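Local coordinates for phytase (Debaryomyces castellii, PDB 2GFI), which hydrolyses phosphate esters of phytic acid (inositol hexakisphosphate) as a 3-phytase of the histidine acid phosphatase family, at residues 18-22 against 23-27; 173-176 against 177-181; 193-197 against 198-202; 282-285 against 286-290; 410-413 against 414-417. All coordinates share one frame; numbering follows the deposited sequence.

Interaction 1: residues 18-22 against 23-27; sequences QDLAS and PQQAS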
loop_
_atom_site.group_PDB
_atom_site.type_symbol
_atom_site.label_atom_id
_atom_site.label_comp_id
_atom_site.label_asym_id
_atom_site.label_seq_id
_atom_site.Cartn_x
_atom_site.Cartn_y
_atom_site.Cartn_z
ATOM N N GLN A 18 9.450 -9.034 -3.689
ATOM C CA GLN A 18 10.279 -9.192 -4.880
ATOM C C GLN A 18 9.940 -10.420 -5.731
ATOM O O GLN A 18 10.344 -10.486 -6.886
ATOM C CB GLN A 18 11.746 -9.263 -4.483
ATOM C CG GLN A 18 12.062 -10.583 -3.756
ATOM C CD GLN A 18 13.472 -10.613 -3.256
ATOM O OE1 GLN A 18 14.393 -10.942 -4.003
ATOM N NE2 GLN A 18 13.659 -10.256 -1.990
ATOM N N ASP A 19 9.267 -11.421 -5.171
ATOM C CA ASP A 19 8.881 -12.567 -6.014
ATOM C C ASP A 19 7.366 -12.824 -6.065
ATOM O O ASP A 19 6.929 -13.947 -6.266
ATOM C CB ASP A 19 9.661 -13.835 -5.621
ATOM C CG ASP A 19 9.422 -14.268 -4.217
ATOM O OD1 ASP A 19 8.374 -13.890 -3.613
ATOM O OD2 ASP A 19 10.234 -15.031 -3.632
ATOM N N LEU A 20 6.580 -11.769 -5.869
ATOM C CA LEU A 20 5.157 -11.897 -5.738
ATOM C C LEU A 20 4.532 -11.361 -7.012
ATOM O O LEU A 20 5.165 -10.616 -7.737
ATOM C CB LEU A 20 4.663 -11.090 -4.526
ATOM C CG LEU A 20 5.159 -11.563 -3.179
ATOM C CD1 LEU A 20 4.621 -10.648 -2.066
ATOM C CD2 LEU A 20 4.818 -13.045 -2.938
ATOM N N ALA A 21 3.288 -11.730 -7.275
ATOM C CA ALA A 21 2.557 -11.179 -8.417
ATOM C C ALA A 21 1.870 -9.929 -7.943
ATOM O O ALA A 21 1.845 -8.922 -8.636
ATOM C CB ALA A 21 1.544 -12.205 -8.914
ATOM N N SER A 22 1.329 -10.009 -6.724
ATOM C CA SER A 22 0.641 -8.913 -6.118
ATOM C C SER A 22 1.276 -8.600 -4.765
ATOM O O SER A 22 1.612 -9.513 -4.024
ATOM C CB SER A 22 -0.824 -9.290 -5.900
ATOM O OG SER A 22 -1.471 -8.277 -5.160
ATOM N N PRO A 23 1.414 -7.315 -4.432
ATOM C CA PRO A 23 1.932 -6.920 -3.130
ATOM C C PRO A 23 1.014 -7.431 -2.029
ATOM O O PRO A 23 1.466 -7.583 -0.906
ATOM C CB PRO A 23 1.939 -5.369 -3.190
ATOM C CG PRO A 23 1.056 -5.031 -4.282
ATOM C CD PRO A 23 1.109 -6.144 -5.271
ATOM N N GLN A 24 -0.253 -7.730 -2.352
ATOM C CA GLN A 24 -1.142 -8.299 -1.353
ATOM C C GLN A 24 -0.812 -9.748 -0.998
ATOM O O GLN A 24 -1.402 -10.286 -0.061
ATOM C CB GLN A 24 -2.623 -8.172 -1.736
ATOM C CG GLN A 24 -3.072 -6.777 -1.925
ATOM C CD GLN A 24 -4.495 -6.682 -2.425
ATOM O OE1 GLN A 24 -5.063 -7.648 -2.874
ATOM N NE2 GLN A 24 -5.063 -5.516 -2.354
ATOM N N GLN A 25 0.131 -10.372 -1.706
ATOM C CA GLN A 25 0.594 -11.698 -1.309
ATOM C C GLN A 25 1.626 -11.590 -0.206
ATOM O O GLN A 25 2.042 -12.609 0.305
ATOM C CB GLN A 25 1.185 -12.476 -2.506
ATOM C CG GLN A 25 0.117 -12.766 -3.593
ATOM C CD GLN A 25 0.721 -13.345 -4.822
ATOM O OE1 GLN A 25 1.271 -12.613 -5.650
ATOM N NE2 GLN A 25 0.626 -14.655 -4.970
ATOM N N ALA A 26 2.046 -10.368 0.139
ATOM C CA ALA A 26 3.099 -10.146 1.128
ATOM C C ALA A 26 2.537 -10.066 2.511
ATOM O O ALA A 26 1.415 -9.574 2.708
ATOM C CB ALA A 26 3.863 -8.858 0.840
ATOM N N SER A 27 3.319 -10.526 3.479
ATOM C CA SER A 27 2.970 -10.316 4.878
ATOM C C SER A 27 3.992 -9.389 5.520
ATOM O O SER A 27 5.068 -9.827 5.960
ATOM C CB SER A 27 2.849 -11.642 5.630
ATOM O OG SER A 27 1.869 -12.433 4.982
#
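The amide oxygen of Gln25 reaches back along the chain and takes two backbone N-H groups at once. Its OE1 lies 2.7 Å from Ala21 N and 2.8 Å from Ser22 N; the bond from Ser22 is the straighter, with 165° at its hydrogen against 140° for the one from Ala21, both donors tilted slightly from the amide plane. The side chain gets there with CG anti to its own carbonyl carbon (chi1 -64°) and the chain extended beyond it, which carries OE1 to the N-H groups of Ala21 and Ser22. Backbone and side chain of Ser22 answer from the other direction: its carbonyl O receives Gln25 N at 2.9 Å, from above the carbonyl plane, and its OG receives Gln24 N at 3.1 Å. The backbone bonds, Gln25 N to Ser22 O and Ala26 N to Pro23 O, form the 3-10 segment 23-25, which Pro23 begins, and the side-chain bonds brace the loop before it; all this lies in the long N-terminal segment that precedes strand 59-69. Alongside these bonds, Leu20 and Gln25 run past each other in opposite directions, with Leu20 CD2 3.7 Å from Gln25 CB. The other methyl of the leucine, CD1, presses tightly on Ala26 CB at 3.5 Å. Farther out, neighbouring subunits hold the polar ends. Gln25 NE2 donates to the carbonyl of Tyr43 of the second subunit, which fixes the amide's rotation; Gln24 OE1 accepts from Leu9 N of that same subunit, and Ser22 OG also bonds Gln14 NE2 of the third subunit.

Interaction 2: residues 173-176 against 177-181; sequences QYFA and RGFMG
Water 1 is gripped by two side chains one helical turn apart, accepting from Gln173 NE2 at 3.0 Å and from Arg177 NH2 at 2.6 Å. It lies in the plane of the guanidinium, at its edge. Arg177 reaches it with an extended chain from CG to NE, CG standing anti to the carbonyl carbon (chi1 -72°). On the way its aliphatic part runs over the Gln173 carbonyl, with CG 3.1 Å from Gln173 O, the same oxygen that accepts Arg177 N at 2.9 Å. The amide of Gln173 is held at its other end too, OE1 bonding Thr191 OG1 on the next strand. Successive i to i+4 bonds continue the last turns of helix 166-180, among them Phe179 N to Phe175 O at 2.8 Å. This helix is the connection of a beta-alpha-beta unit between parallel strands 158-163 and 189-194, and Ala176 packs on both strands. Along another side, Phe175 and Phe179 project with both rings anti to their backbone N; Phe175 CE2 comes 4.2 Å from Phe179 CB. Phe175 makes edge-to-face contacts with Phe144 and Phe330, and Phe179 with Phe152. The helix closes at Gly181, whose positive phi favours glycine and whose N still bonds Arg177 O. One flank is thus aromatic and buried, while on the other the water oxygen faces two N-H donors; the arginine's charge would probably polarise it, its own hydrogens left to point elsewhere.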
loop_
_atom_site.group_PDB
_atom_site.type_symbol
_atom_site.label_atom_id
_atom_site.label_comp_id
_atom_site.label_asym_id
_atom_site.label_seq_id
_atom_site.Cartn_x
_atom_site.Cartn_y
_atom_site.Cartn_z
ATOM N N GLN A 173 -12.818 13.299 25.835
ATOM C CA GLN A 173 -13.357 14.544 25.285
ATOM C C GLN A 173 -13.094 14.665 23.814
ATOM O O GLN A 173 -13.937 15.159 23.082
ATOM C CB GLN A 173 -12.754 15.763 25.999
ATOM C CG GLN A 173 -13.143 15.813 27.467
ATOM C CD GLN A 173 -14.642 15.727 27.637
ATOM O OE1 GLN A 173 -15.176 14.669 27.993
ATOM N NE2 GLN A 173 -15.323 16.798 27.320
ATOM N N TYR A 174 -11.913 14.245 23.372
ATOM C CA TYR A 174 -11.654 14.257 21.948
ATOM C C TYR A 174 -12.523 13.232 21.239
ATOM O O TYR A 174 -13.045 13.513 20.189
ATOM C CB TYR A 174 -10.176 14.035 21.647
ATOM C CG TYR A 174 -9.441 15.337 21.624
ATOM C CD1 TYR A 174 -8.916 15.874 22.786
ATOM C CD2 TYR A 174 -9.285 16.043 20.441
ATOM C CE1 TYR A 174 -8.211 17.088 22.773
ATOM C CE2 TYR A 174 -8.574 17.233 20.400
ATOM C CZ TYR A 174 -8.052 17.759 21.586
ATOM O OH TYR A 174 -7.377 18.965 21.570
ATOM N N PHE A 175 -12.683 12.056 21.841
ATOM C CA PHE A 175 -13.542 11.060 21.316
ATOM C C PHE A 175 -14.969 11.590 21.196
ATOM O O PHE A 175 -15.561 11.486 20.121
ATOM C CB PHE A 175 -13.540 9.832 22.226
ATOM C CG PHE A 175 -14.439 8.734 21.730
ATOM C CD1 PHE A 175 -13.920 7.687 20.982
ATOM C CD2 PHE A 175 -15.821 8.781 21.968
ATOM C CE1 PHE A 175 -14.755 6.689 20.497
ATOM C CE2 PHE A 175 -16.667 7.778 21.477
ATOM C CZ PHE A 175 -16.137 6.739 20.747
ATOM N N ALA A 176 -15.501 12.166 22.279
ATOM C CA ALA A 176 -16.862 12.667 22.324
ATOM C C ALA A 176 -17.041 13.747 21.284
ATOM O O ALA A 176 -18.084 13.806 20.609
ATOM C CB ALA A 176 -17.226 13.166 23.718
ATOM N N ARG A 177 -16.001 14.571 21.103
ATOM C CA ARG A 177 -16.047 15.601 20.090
ATOM C C ARG A 177 -16.043 15.009 18.690
ATOM O O ARG A 177 -16.746 15.496 17.796
ATOM C CB ARG A 177 -14.902 16.573 20.249
ATOM C CG ARG A 177 -15.061 17.486 21.443
ATOM C CD ARG A 177 -13.823 18.327 21.703
ATOM N NE ARG A 177 -13.961 19.094 22.928
ATOM C CZ ARG A 177 -14.517 20.293 22.983
ATOM N NH1 ARG A 177 -15.025 20.836 21.882
ATOM N NH2 ARG A 177 -14.599 20.933 24.150
ATOM N N GLY A 178 -15.246 13.968 18.476
ATOM C CA GLY A 178 -15.296 13.324 17.188
ATOM C C GLY A 178 -16.697 12.760 16.981
ATOM O O GLY A 178 -17.265 12.852 15.894
ATOM N N PHE A 179 -17.247 12.171 18.048
ATOM C CA PHE A 179 -18.499 11.441 17.980
ATOM C C PHE A 179 -19.661 12.375 17.666
ATOM O O PHE A 179 -20.500 12.062 16.831
ATOM C CB PHE A 179 -18.733 10.648 19.284
ATOM C CG PHE A 179 -20.035 9.879 19.308
ATOM C CD1 PHE A 179 -20.072 8.531 18.973
ATOM C CD2 PHE A 179 -21.235 10.516 19.642
ATOM C CE1 PHE A 179 -21.296 7.841 18.980
ATOM C CE2 PHE A 179 -22.429 9.844 19.652
ATOM C CZ PHE A 179 -22.472 8.501 19.333
ATOM N N MET A 180 -19.664 13.535 18.309
ATOM C CA MET A 180 -20.782 14.461 18.305
ATOM C C MET A 180 -20.645 15.482 17.225
ATOM O O MET A 180 -21.621 16.145 16.889
ATOM C CB MET A 180 -20.880 15.194 19.650
ATOM C CG MET A 180 -21.345 14.332 20.813
ATOM S SD MET A 180 -22.922 13.495 20.499
ATOM C CE MET A 180 -24.059 14.892 20.608
ATOM N N GLY A 181 -19.436 15.632 16.684
ATOM C CA GLY A 181 -19.186 16.643 15.669
ATOM C C GLY A 181 -19.704 18.018 16.041
ATOM O O GLY A 181 -19.442 18.486 17.167
HETATM O O HOH W 1 -13.957 19.052 25.815
#

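Interaction 3: residues 193-197 against 198-202; sequences IISED and ADMGA. With NAG (2-acetamido-2-deoxy-beta-D-glucopyranose), chain D.
An ST turn at Ser195 leads the chain out of strand 189-194 and into a short 3-10 segment, 198-200, beside an N-linked glycan. Ser195 OG accepts Asp197 N at 2.9 Å, and the bond is fairly straight, with 154° at the hydrogen. The hydroxyl is placed for this by standing opposite the serine's own N (chi1 163°). Next, Met200 N donates to Asp197 O at 3.0 Å, from above the carbonyl plane and not on a lone pair. This closes the 3-10 turn, which the bond from Gly201 N to Ala198 O prolongs. Met200 folds back over the bend, its chain kinked at chi2 and chi3. CG sits 3.3 Å from Ser195 O, and the terminal CE meets Ile194 CG2 at 4.0 Å, the two side chains crossing at about a right angle. Asp197 N would probably lose its acceptor, and the bend one of its ties, if Ser195 were an alanine. The side chains of Asp197 and Asp199 point the same way, side by side, their carboxylate planes 73° apart. Asp199 OD1 packs against Asp197 CB at 3.1 Å, while the charged ends, OD2 of Asp197 and OD1 of Asp199, are 4.2 Å apart; such like charges probably disfavour one another, though both residues are exposed. Sugar atoms of the glycan touch this surface without a polar bond: its O5 is 3.5 Å from Asp199 CA, and O6 approaches Ala198 CB. The neighbouring carbonyl of Ala198 is taken by Asn434 ND2.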
loop_
_atom_site.group_PDB
_atom_site.type_symbol
_atom_site.label_atom_id
_atom_site.label_comp_id
_atom_site.label_asym_id
_atom_site.label_seq_id
_atom_site.Cartn_x
_atom_site.Cartn_y
_atom_site.Cartn_z
ATOM N N ILE A 193 -16.692 11.749 35.565
ATOM C CA ILE A 193 -15.309 11.574 35.872
ATOM C C ILE A 193 -15.290 10.769 37.138
ATOM O O ILE A 193 -15.706 11.240 38.183
ATOM C CB ILE A 193 -14.630 12.928 36.110
ATOM C CG1 ILE A 193 -14.963 13.924 35.005
ATOM C CG2 ILE A 193 -13.106 12.758 36.257
ATOM C CD1 ILE A 193 -14.393 15.307 35.274
ATOM N N ILE A 194 -14.778 9.557 37.041
ATOM C CA ILE A 194 -14.817 8.593 38.101
ATOM C C ILE A 194 -13.416 8.547 38.661
ATOM O O ILE A 194 -12.431 8.217 37.957
ATOM C CB ILE A 194 -15.254 7.237 37.506
ATOM C CG1 ILE A 194 -16.670 7.376 36.951
ATOM C CG2 ILE A 194 -15.226 6.138 38.527
ATOM C CD1 ILE A 194 -16.774 6.694 35.650
ATOM N N SER A 195 -13.334 8.879 39.940
ATOM C CA SER A 195 -12.076 9.080 40.582
ATOM C C SER A 195 -11.275 7.776 40.602
ATOM O O SER A 195 -11.826 6.659 40.689
ATOM C CB SER A 195 -12.299 9.651 41.984
ATOM O OG SER A 195 -11.136 9.501 42.798
ATOM N N GLU A 196 -9.965 7.938 40.526
ATOM C CA GLU A 196 -9.058 6.801 40.668
ATOM C C GLU A 196 -8.703 6.494 42.130
ATOM O O GLU A 196 -7.975 5.533 42.428
ATOM C CB GLU A 196 -7.799 7.022 39.829
ATOM C CG GLU A 196 -8.085 7.103 38.347
ATOM C CD GLU A 196 -6.826 7.146 37.523
ATOM O OE1 GLU A 196 -5.729 6.968 38.097
ATOM O OE2 GLU A 196 -6.935 7.357 36.301
ATOM N N ASP A 197 -9.221 7.319 43.033
ATOM C CA ASP A 197 -9.120 7.054 44.464
ATOM C C ASP A 197 -9.526 5.625 44.796
ATOM O O ASP A 197 -10.555 5.110 44.330
ATOM C CB ASP A 197 -9.957 8.053 45.278
ATOM C CG ASP A 197 -9.378 9.466 45.264
ATOM O OD1 ASP A 197 -8.204 9.630 44.833
ATOM O OD2 ASP A 197 -10.021 10.480 45.649
ATOM N N ALA A 198 -8.675 4.997 45.594
ATOM C CA ALA A 198 -8.926 3.694 46.159
ATOM C C ALA A 198 -10.259 3.604 46.913
ATOM O O ALA A 198 -10.837 2.516 46.999
ATOM C CB ALA A 198 -7.774 3.301 47.064
ATOM N N ASP A 199 -10.765 4.726 47.440
ATOM C CA ASP A 199 -12.034 4.677 48.206
ATOM C C ASP A 199 -13.247 4.449 47.302
ATOM O O ASP A 199 -14.384 4.330 47.779
ATOM C CB ASP A 199 -12.224 5.905 49.130
ATOM C CG ASP A 199 -12.209 7.237 48.379
ATOM O OD1 ASP A 199 -12.312 7.256 47.130
ATOM O OD2 ASP A 199 -12.109 8.338 48.967
ATOM N N MET A 200 -13.003 4.405 45.989
ATOM C CA MET A 200 -14.064 4.186 45.011
ATOM C C MET A 200 -14.394 2.705 44.975
ATOM O O MET A 200 -15.447 2.309 44.487
ATOM C CB MET A 200 -13.636 4.680 43.626
ATOM C CG MET A 200 -13.591 6.221 43.488
ATOM S SD MET A 200 -15.170 7.029 43.887
ATOM C CE MET A 200 -16.070 6.906 42.334
ATOM N N GLY A 201 -13.496 1.889 45.521
ATOM C CA GLY A 201 -13.622 0.447 45.458
ATOM C C GLY A 201 -13.881 0.002 44.023
ATOM O O GLY A 201 -13.186 0.438 43.076
ATOM N N ALA A 202 -14.908 -0.824 43.872
ATOM C CA ALA A 202 -15.264 -1.413 42.615
ATOM C C ALA A 202 -16.068 -0.451 41.743
ATOM O O ALA A 202 -16.280 -0.713 40.548
ATOM C CB ALA A 202 -16.043 -2.701 42.849
HETATM C C1 NAG D . -12.391 2.685 51.640
HETATM C C2 NAG D . -12.323 2.088 53.060
HETATM C C3 NAG D . -11.266 2.722 53.977
HETATM C C4 NAG D . -9.972 3.062 53.217
HETATM C C5 NAG D . -10.373 3.877 51.977
HETATM C C6 NAG D . -9.213 4.585 51.260
HETATM C C7 NAG D . -14.320 1.129 54.044
HETATM C C8 NAG D . -15.754 1.320 54.456
HETATM N N2 NAG D . -13.613 2.214 53.713
HETATM O O3 NAG D . -11.027 1.856 55.075
HETATM O O4 NAG D . -9.047 3.764 54.032
HETATM O O5 NAG D . -11.106 3.009 51.121
HETATM O O6 NAG D . -8.244 3.673 50.794
HETATM O O7 NAG D . -13.833 0.005 54.017
#

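Interaction 4: residues 282-285 against 286-290; sequences QYSY and SVDLD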
loop_
_atom_site.group_PDB
_atom_site.type_symbol
_atom_site.label_atom_id
_atom_site.label_comp_id
_atom_site.label_asym_id
_atom_site.label_seq_id
_atom_site.Cartn_x
_atom_site.Cartn_y
_atom_site.Cartn_z
ATOM N N GLN A 282 12.581 -9.385 21.449
ATOM C CA GLN A 282 12.877 -9.823 22.812
ATOM C C GLN A 282 12.448 -8.758 23.796
ATOM O O GLN A 282 11.850 -9.054 24.829
ATOM C CB GLN A 282 14.356 -10.139 22.978
ATOM C CG GLN A 282 14.710 -11.415 22.307
ATOM C CD GLN A 282 16.186 -11.539 22.100
ATOM O OE1 GLN A 282 16.744 -10.898 21.203
ATOM N NE2 GLN A 282 16.828 -12.353 22.909
ATOM N N TYR A 283 12.734 -7.496 23.462
ATOM C CA TYR A 283 12.183 -6.425 24.252
ATOM C C TYR A 283 10.665 -6.584 24.399
ATOM O O TYR A 283 10.137 -6.515 25.516
ATOM C CB TYR A 283 12.481 -5.053 23.679
ATOM C CG TYR A 283 11.764 -3.974 24.491
ATOM C CD1 TYR A 283 12.275 -3.551 25.727
ATOM C CD2 TYR A 283 10.592 -3.387 24.023
ATOM C CE1 TYR A 283 11.649 -2.560 26.475
ATOM C CE2 TYR A 283 9.953 -2.399 24.747
ATOM C CZ TYR A 283 10.486 -1.990 25.986
ATOM O OH TYR A 283 9.870 -1.008 26.711
ATOM N N SER A 284 9.983 -6.742 23.256
ATOM C CA SER A 284 8.536 -6.874 23.220
ATOM C C SER A 284 8.062 -7.968 24.147
ATOM O O SER A 284 7.064 -7.824 24.832
ATOM C CB SER A 284 8.074 -7.208 21.813
ATOM O OG SER A 284 6.662 -7.085 21.744
ATOM N N TYR A 285 8.780 -9.087 24.150
ATOM C CA TYR A 285 8.335 -10.214 24.946
ATOM C C TYR A 285 8.573 -9.962 26.429
ATOM O O TYR A 285 7.791 -10.440 27.269
ATOM C CB TYR A 285 8.964 -11.512 24.506
ATOM C CG TYR A 285 8.380 -12.665 25.272
ATOM C CD1 TYR A 285 7.026 -12.910 25.229
ATOM C CD2 TYR A 285 9.184 -13.469 26.098
ATOM C CE1 TYR A 285 6.484 -13.939 25.959
ATOM C CE2 TYR A 285 8.655 -14.503 26.822
ATOM C CZ TYR A 285 7.305 -14.733 26.746
ATOM O OH TYR A 285 6.722 -15.770 27.441
ATOM N N SER A 286 9.615 -9.187 26.761
ATOM C CA SER A 286 9.827 -8.802 28.169
ATOM C C SER A 286 8.657 -7.985 28.715
ATOM O O SER A 286 8.277 -8.125 29.903
ATOM C CB SER A 286 11.177 -8.085 28.381
ATOM O OG SER A 286 11.169 -6.770 27.865
ATOM N N VAL A 287 8.098 -7.137 27.850
ATOM C CA VAL A 287 6.904 -6.375 28.171
ATOM C C VAL A 287 5.686 -7.284 28.225
ATOM O O VAL A 287 4.883 -7.155 29.126
ATOM C CB VAL A 287 6.621 -5.170 27.176
ATOM C CG1 VAL A 287 5.293 -4.482 27.540
ATOM C CG2 VAL A 287 7.750 -4.164 27.192
ATOM N N ASP A 288 5.518 -8.194 27.276
ATOM C CA ASP A 288 4.393 -9.118 27.391
ATOM C C ASP A 288 4.440 -9.869 28.717
ATOM O O ASP A 288 3.404 -10.067 29.327
ATOM C CB ASP A 288 4.399 -10.132 26.273
ATOM C CG ASP A 288 3.897 -9.558 24.959
ATOM O OD1 ASP A 288 3.144 -8.532 24.981
ATOM O OD2 ASP A 288 4.207 -10.086 23.851
ATOM N N LEU A 289 5.641 -10.298 29.139
ATOM C CA LEU A 289 5.833 -11.039 30.357
ATOM C C LEU A 289 5.472 -10.195 31.569
ATOM O O LEU A 289 4.626 -10.563 32.383
ATOM C CB LEU A 289 7.284 -11.431 30.475
ATOM C CG LEU A 289 7.771 -12.763 29.961
ATOM C CD1 LEU A 289 9.270 -12.834 30.230
ATOM C CD2 LEU A 289 7.007 -13.904 30.638
ATOM N N ASP A 290 6.112 -9.051 31.682
ATOM C CA ASP A 290 5.799 -8.138 32.747
ATOM C C ASP A 290 4.289 -7.861 32.828
ATOM O O ASP A 290 3.693 -7.952 33.892
ATOM C CB ASP A 290 6.585 -6.851 32.557
ATOM C CG ASP A 290 6.332 -5.865 33.648
ATOM O OD1 ASP A 290 6.194 -6.308 34.809
ATOM O OD2 ASP A 290 6.234 -4.629 33.454
HETATM O O HOH W 2 5.980 -9.714 22.251
#
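Tyr283 and Tyr285 both swing their rings opposite their backbone N (chi1 175° and -175°), which lays each along the helix toward the residue four places on. The motif is the aromatic-aliphatic i to i+4 pair, repeated on two flanks of helix 277-295. Over one face of the Tyr283 ring stands Val287 CG2, a CH-pi contact 4.1 Å from the ring centroid. Likewise Leu289 CG lies over a face of the Tyr285 ring, at 4.0 Å from its centroid, and Leu289 CD2 reaches the phenol oxygen. That OH bonds the carbonyl of Pro353, and Tyr226 meets the ring edge-to-face. With an alanine at Tyr285, Leu289 would probably lose the ring beneath it and the Pro353 carbonyl its hydroxyl partner. The carbonyl of Tyr283 serves two donors: Val287 N, as the helix requires, at 3.2 Å, and Ser286 OG at 2.6 Å, which sits in the carbonyl plane on a lone pair. Ser286 manages this by holding OG between its backbone N and carbonyl carbon (chi1 73°). On yet another side Asp288 is gripped from outside the helix turn, OD1 by His365 N and OD2 by Ser361 OG, so its carboxylate is fixed in rotation. Water 2 links it back to the preceding turn: its approach to Asp288 OD2 is doubtfully short, but it lies a sound 2.8 Å from Ser284 OG.

Interaction 5: residues 410-413 against 414-417; sequences CNLN and DYND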
loop_
_atom_site.group_PDB
_atom_site.type_symbol
_atom_site.label_atom_id
_atom_site.label_comp_id
_atom_site.label_asym_id
_atom_site.label_seq_id
_atom_site.Cartn_x
_atom_site.Cartn_y
_atom_site.Cartn_z
ATOM N N CYS A 410 -21.708 -14.346 20.340
ATOM C CA CYS A 410 -22.197 -15.186 21.402
ATOM C C CYS A 410 -23.646 -14.797 21.745
ATOM O O CYS A 410 -23.899 -13.617 22.048
ATOM C CB CYS A 410 -21.330 -14.949 22.615
ATOM S SG CYS A 410 -21.671 -16.087 23.931
ATOM N N ASN A 411 -24.581 -15.758 21.689
ATOM C CA ASN A 411 -25.957 -15.495 22.128
ATOM C C ASN A 411 -25.902 -14.906 23.526
ATOM O O ASN A 411 -25.198 -15.416 24.392
ATOM C CB ASN A 411 -26.793 -16.787 22.154
ATOM C CG ASN A 411 -28.298 -16.522 22.219
ATOM O OD1 ASN A 411 -28.795 -15.866 23.134
ATOM N ND2 ASN A 411 -29.029 -17.047 21.242
ATOM N N LEU A 412 -26.617 -13.830 23.768
ATOM C CA LEU A 412 -26.563 -13.225 25.107
ATOM C C LEU A 412 -26.835 -14.220 26.245
ATOM O O LEU A 412 -26.269 -14.095 27.331
ATOM C CB LEU A 412 -27.480 -12.016 25.180
ATOM C CG LEU A 412 -27.597 -11.286 26.511
ATOM C CD1 LEU A 412 -26.270 -10.790 27.056
ATOM C CD2 LEU A 412 -28.561 -10.163 26.282
ATOM N N ASN A 413 -27.692 -15.215 25.983
ATOM C CA ASN A 413 -27.955 -16.269 26.953
ATOM C C ASN A 413 -26.718 -17.061 27.285
ATOM O O ASN A 413 -26.402 -17.257 28.451
ATOM C CB ASN A 413 -29.106 -17.179 26.469
ATOM C CG ASN A 413 -30.416 -16.430 26.375
ATOM O OD1 ASN A 413 -30.739 -15.609 27.252
ATOM N ND2 ASN A 413 -31.162 -16.663 25.305
ATOM N N ASP A 414 -26.010 -17.491 26.245
ATOM C CA ASP A 414 -24.711 -18.140 26.367
ATOM C C ASP A 414 -23.650 -17.207 26.937
ATOM O O ASP A 414 -22.807 -17.630 27.720
ATOM C CB ASP A 414 -24.266 -18.627 25.005
ATOM C CG ASP A 414 -25.109 -19.773 24.495
ATOM O OD1 ASP A 414 -25.592 -20.578 25.335
ATOM O OD2 ASP A 414 -25.348 -19.938 23.280
ATOM N N TYR A 415 -23.700 -15.934 26.554
ATOM C CA TYR A 415 -22.734 -14.964 27.057
ATOM C C TYR A 415 -22.862 -14.803 28.569
ATOM O O TYR A 415 -21.863 -14.620 29.266
ATOM C CB TYR A 415 -22.849 -13.606 26.362
ATOM C CG TYR A 415 -21.751 -12.672 26.866
ATOM C CD1 TYR A 415 -20.389 -12.998 26.674
ATOM C CD2 TYR A 415 -22.062 -11.493 27.568
ATOM C CE1 TYR A 415 -19.386 -12.183 27.160
ATOM C CE2 TYR A 415 -21.058 -10.665 28.045
ATOM C CZ TYR A 415 -19.722 -11.015 27.833
ATOM O OH TYR A 415 -18.723 -10.219 28.302
ATOM N N ASN A 416 -24.105 -14.884 29.067
ATOM C CA ASN A 416 -24.370 -14.917 30.508
ATOM C C ASN A 416 -23.665 -16.053 31.234
ATOM O O ASN A 416 -23.088 -15.838 32.292
ATOM C CB ASN A 416 -25.874 -14.895 30.780
ATOM C CG ASN A 416 -26.409 -13.488 30.888
ATOM O OD1 ASN A 416 -26.294 -12.847 31.932
ATOM N ND2 ASN A 416 -26.961 -12.982 29.803
ATOM N N ASP A 417 -23.688 -17.241 30.640
ATOM C CA ASP A 417 -23.039 -18.418 31.197
ATOM C C ASP A 417 -21.507 -18.262 31.213
ATOM O O ASP A 417 -20.839 -18.633 32.192
ATOM C CB ASP A 417 -23.396 -19.672 30.377
ATOM C CG ASP A 417 -24.868 -20.061 30.470
ATOM O OD1 ASP A 417 -25.590 -19.569 31.369
ATOM O OD2 ASP A 417 -25.390 -20.871 29.669
HETATM O O HOH W 3 -24.345 -18.606 21.259
#
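The Tyr415 ring is met at its edge, near the ring plane, by Cys410 SG and by Leu412 CD1, which comes 4.3 Å from Tyr415 CD2. The sulfur also rests 3.7 Å from Tyr415 CB; it is the Cys410 end of the disulfide to Cys402. The ring itself extends toward helix 302-318, where it packs on Leu310 and Leu317, and its hydroxyl bonds that of Tyr390. At the start of the helix, Asn411 turns its amide so that OD1 accepts Asn413 N at 3.1 Å, with the side chain's CG anti to the backbone N (chi1 -164°); ND2 is taken by Glu385 OE1, so both ends of the amide are bonded. The same residue's carbonyl accepts Tyr415 N at 2.7 Å, the donor lying nearly along the C=O axis. Water 3 bridges Asn411 and Asp414: it accepts from Asn411 N at 2.9 Å and donates to Asp414 OD2 at 2.6 Å. This carboxylate, beside the first turn, would probably interact favourably with the helix's N-terminal dipole. Such an arrangement is an asparagine N-cap, here marking the passage from edge strand 410-411, paired antiparallel with 385-392, into helix 412-423.

Overall arrangement
The five contacts lie in series without touching. Interactions 2 and 3 are nearest, about 7 Å between closest atoms; helix 166-180 and strand 189-194 follow each other in the chain, and interaction 3 takes in the strand's end. Three contacts approach the predicted active site: the side chains of Tyr174 (interaction 2) and Glu196 (interaction 3) lie about 10 Å and about 8 Å from that of His70, the predicted nucleophile, and that of Val287 (interaction 4) about 8 Å from that of Asp333, the predicted proton donor. Interactions 3 and 5 reach the same sheet, centres about 30 Å apart. Interaction 1, about 51 Å from interaction 3 between centres, meets the third subunit, as interaction 2 does.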